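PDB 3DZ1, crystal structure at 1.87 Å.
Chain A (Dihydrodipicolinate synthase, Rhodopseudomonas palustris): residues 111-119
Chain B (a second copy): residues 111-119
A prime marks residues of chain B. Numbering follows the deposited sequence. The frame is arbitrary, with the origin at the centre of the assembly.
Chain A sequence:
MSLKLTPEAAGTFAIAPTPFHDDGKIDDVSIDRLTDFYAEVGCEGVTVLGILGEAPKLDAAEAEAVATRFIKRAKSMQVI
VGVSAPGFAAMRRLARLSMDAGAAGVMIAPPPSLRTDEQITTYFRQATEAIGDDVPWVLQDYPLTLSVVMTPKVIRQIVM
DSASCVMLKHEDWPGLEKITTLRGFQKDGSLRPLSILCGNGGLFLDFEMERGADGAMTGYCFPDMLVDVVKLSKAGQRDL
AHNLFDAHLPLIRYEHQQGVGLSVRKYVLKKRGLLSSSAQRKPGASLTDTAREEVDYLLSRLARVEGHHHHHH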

# COMPACT_ATOMS: atom_id res chain seq x y z
N PRO A 111 -6.02 -12.50 2.57
CA PRO A 111 -4.80 -12.09 1.88
C PRO A 111 -4.75 -10.56 1.96
O PRO A 111 -5.80 -9.91 2.00
CB PRO A 111 -5.00 -12.61 0.46
CG PRO A 111 -6.50 -12.71 0.33
CD PRO A 111 -6.90 -13.26 1.67
N PRO A 112 -3.55 -9.97 1.96
CA PRO A 112 -3.39 -8.51 2.05
C PRO A 112 -3.97 -7.64 0.93
O PRO A 112 -4.07 -6.43 1.09
CB PRO A 112 -1.88 -8.35 2.18
CG PRO A 112 -1.35 -9.49 1.35
CD PRO A 112 -2.25 -10.64 1.78
N SER A 113 -4.38 -8.26 -0.18
CA SER A 113 -4.91 -7.50 -1.31
C SER A 113 -6.41 -7.18 -1.29
O SER A 113 -6.85 -6.28 -2.00
CB SER A 113 -4.58 -8.22 -2.62
OG SER A 113 -5.23 -9.47 -2.69
N LEU A 114 -7.18 -7.92 -0.49
CA LEU A 114 -8.62 -7.70 -0.43
C LEU A 114 -9.00 -6.29 0.04
O LEU A 114 -8.56 -5.84 1.10
CB LEU A 114 -9.27 -8.74 0.48
CG LEU A 114 -8.91 -10.21 0.21
CD1 LEU A 114 -9.76 -11.10 1.10
CD2 LEU A 114 -9.14 -10.54 -1.26
N ARG A 115 -9.81 -5.60 -0.75
CA ARG A 115 -10.24 -4.25 -0.39
C ARG A 115 -11.75 -4.10 -0.26
O ARG A 115 -12.25 -3.69 0.79
CB ARG A 115 -9.71 -3.24 -1.42
CG ARG A 115 -8.21 -3.27 -1.61
CD ARG A 115 -7.70 -2.14 -2.51
NE ARG A 115 -7.32 -0.94 -1.76
CZ ARG A 115 -8.17 -0.06 -1.24
NH1 ARG A 115 -9.48 -0.23 -1.37
NH2 ARG A 115 -7.71 1.00 -0.59
N THR A 116 -12.48 -4.42 -1.32
CA THR A 116 -13.93 -4.29 -1.29
C THR A 116 -14.54 -5.33 -0.36
O THR A 116 -13.98 -6.41 -0.17
CB THR A 116 -14.55 -4.45 -2.69
OG1 THR A 116 -14.57 -5.83 -3.06
CG2 THR A 116 -13.74 -3.67 -3.73
N ASP A 117 -15.68 -4.99 0.23
CA ASP A 117 -16.34 -5.91 1.14
C ASP A 117 -16.80 -7.14 0.35
O ASP A 117 -16.96 -8.23 0.90
CB ASP A 117 -17.51 -5.21 1.81
CG ASP A 117 -17.10 -3.87 2.43
OD1 ASP A 117 -15.89 -3.67 2.69
OD2 ASP A 117 -17.99 -3.03 2.65
N GLU A 118 -17.00 -6.95 -0.95
CA GLU A 118 -17.42 -8.01 -1.85
C GLU A 118 -16.28 -9.04 -1.93
O GLU A 118 -16.51 -10.25 -1.84
CB GLU A 118 -17.69 -7.43 -3.23
CG GLU A 118 -18.78 -8.10 -4.04
CD GLU A 118 -19.07 -7.35 -5.33
OE1 GLU A 118 -18.22 -7.40 -6.25
OE2 GLU A 118 -20.13 -6.70 -5.42
N GLN A 119 -15.06 -8.55 -2.11
CA GLN A 119 -13.90 -9.43 -2.20
C GLN A 119 -13.66 -10.16 -0.88
O GLN A 119 -13.26 -11.32 -0.87
CB GLN A 119 -12.65 -8.64 -2.57
CG GLN A 119 -12.71 -7.99 -3.94
CD GLN A 119 -11.51 -7.10 -4.19
OE1 GLN A 119 -11.11 -6.32 -3.32
NE2 GLN A 119 -10.94 -7.19 -5.39
N PRO B 111 -9.88 9.95 -1.55
CA PRO B 111 -8.52 9.96 -1.03
C PRO B 111 -8.01 8.52 -1.14
O PRO B 111 -8.79 7.57 -1.07
CB PRO B 111 -8.70 10.42 0.42
CG PRO B 111 -10.13 10.05 0.74
CD PRO B 111 -10.84 10.42 -0.54
N PRO B 112 -6.69 8.33 -1.31
CA PRO B 112 -6.10 6.99 -1.44
C PRO B 112 -6.24 6.01 -0.27
O PRO B 112 -5.97 4.82 -0.44
CB PRO B 112 -4.64 7.30 -1.76
CG PRO B 112 -4.40 8.57 -0.98
CD PRO B 112 -5.65 9.37 -1.27
N SER B 113 -6.67 6.48 0.89
CA SER B 113 -6.80 5.62 2.06
C SER B 113 -8.11 4.86 2.22
O SER B 113 -8.16 3.87 2.96
CB SER B 113 -6.54 6.43 3.33
OG SER B 113 -7.54 7.43 3.51
N LEU B 114 -9.16 5.30 1.54
CA LEU B 114 -10.47 4.64 1.66
C LEU B 114 -10.44 3.18 1.21
O LEU B 114 -10.02 2.86 0.09
CB LEU B 114 -11.51 5.41 0.85
CG LEU B 114 -11.60 6.92 1.11
CD1 LEU B 114 -12.79 7.49 0.35
CD2 LEU B 114 -11.74 7.20 2.60
N ARG B 115 -10.90 2.28 2.08
CA ARG B 115 -10.92 0.86 1.75
C ARG B 115 -12.31 0.24 1.80
O ARG B 115 -12.79 -0.32 0.82
CB ARG B 115 -9.98 0.08 2.68
CG ARG B 115 -8.55 0.59 2.69
CD ARG B 115 -7.61 -0.31 3.49
NE ARG B 115 -6.97 -1.35 2.68
CZ ARG B 115 -7.57 -2.46 2.25
NH1 ARG B 115 -8.84 -2.70 2.54
NH2 ARG B 115 -6.88 -3.34 1.52
N THR B 116 -12.97 0.34 2.96
CA THR B 116 -14.30 -0.24 3.10
C THR B 116 -15.31 0.54 2.27
O THR B 116 -15.15 1.74 2.04
CB THR B 116 -14.76 -0.25 4.57
OG1 THR B 116 -15.16 1.06 4.97
CG2 THR B 116 -13.62 -0.72 5.48
N ASP B 117 -16.35 -0.14 1.83
CA ASP B 117 -17.37 0.51 1.03
C ASP B 117 -18.10 1.54 1.89
O ASP B 117 -18.65 2.52 1.38
CB ASP B 117 -18.34 -0.54 0.48
CG ASP B 117 -17.62 -1.69 -0.20
OD1 ASP B 117 -16.45 -1.52 -0.61
OD2 ASP B 117 -18.23 -2.77 -0.33
N GLU B 118 -18.06 1.33 3.20
CA GLU B 118 -18.68 2.23 4.16
C GLU B 118 -17.91 3.56 4.12
O GLU B 118 -18.51 4.63 4.09
CB GLU B 118 -18.57 1.61 5.56
CG GLU B 118 -19.71 1.93 6.50
CD GLU B 118 -19.59 1.15 7.81
OE1 GLU B 118 -18.69 1.48 8.62
OE2 GLU B 118 -20.38 0.20 8.02
N GLN B 119 -16.59 3.47 4.14
CA GLN B 119 -15.76 4.68 4.10
C GLN B 119 -15.92 5.42 2.78
O GLN B 119 -15.91 6.64 2.74
CB GLN B 119 -14.29 4.32 4.30
CG GLN B 119 -13.97 3.72 5.65
CD GLN B 119 -12.53 3.24 5.73
OE1 GLN B 119 -12.02 2.61 4.81
NE2 GLN B 119 -11.87 3.53 6.85
O HOH W 1 -18.21 -1.38 4.45
O HOH W 2 -18.14 -4.45 -2.12

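Two copies of the same loop meet across an exact two-fold axis, so every contact here is either made twice or made by a residue with its own symmetry mate. The backbones come closest at Arg115 and Arg115′, whose CA atoms lie 5.6 Å apart, and at Thr116 and Thr116′, whose CA atoms lie 6.0 Å apart. Together the stretches bury 397 Å², most of it on Arg115, Asp117 and their mates.

Within each chain the loop is held by its own hydrogen bonds. Pro111 to Leu114 forms a type I turn, closed by a weak bond from Leu114 N to Pro111 O at 3.5 Å. The helix then begins with Thr116 as N-cap: Thr116 OG1 accepts from Gln119 N at 2.9 Å. Gln119 answers from the helix, with Gln119 OE1 accepting from Arg115 N at 3.0 Å and from Thr116 N at 3.1 Å. Gln119 touches nothing across the axis, yet these bonds occupy the two amides just ahead of the helix and tie them to its first turn. The first rule is therefore one of order within the chain: the segment that carries the contact residues is braced by its own side chains.

Arg115 covers the most surface. Its CA-to-CB bond points sideways, but the long side chain, with chi1 in m and chi2 in t, carries the guanidinium to the partner. There Arg115 NH2 donates to Leu114′ O at 3.0 Å, with a good angle of 162°, while Arg115 NH1 makes a weak bond to the same Leu114′ O at 3.5 Å. A carbonyl near the plane of the guanidinium, at its edge, is well placed to receive its N-H groups. The mate does the same to Leu114 O. The guanidinium groups of Arg115 and Arg115′ stack, with their centres 4.3 Å apart and their planes at 17°. Like charges come close in this arrangement, with Arg115 NE 4.1 Å from Arg115′ NH2, but flat stacking leaves the edges free to donate, and each cation spends that freedom on a carbonyl of the other chain. The aliphatic part of the side chain packs here too: Arg115 CG lies 3.4 Å from Arg115′ NH2.

Asp117 is the second centre. Its CA-to-CB bond points toward the other stretch, and Asp117 OD2 comes within 3.0 Å of Asp117′ OD2. These are two acceptors, and no hydrogen bond joins them. The donors to these oxygens are the Asp117 amides and two waters: Asp117 N gives a weak bond to Asp117′ OD2 at 3.4 Å, and the reverse bond repeats it. Water 1 donates to Asp117 OD2 at 2.5 Å and accepts from Glu118′ N at 3.0 Å; water 2 makes the symmetric bridge. Each carboxylate thus reaches the first amides of the partner's helix, one directly and one through water. Beside this, Asp117 OD1 rests 3.8 Å from Thr116′ CA.

In this contact like charges lie close across the two-fold axis, with backbone carbonyls accepting from the cations and helix-start amides and water donating to the anions.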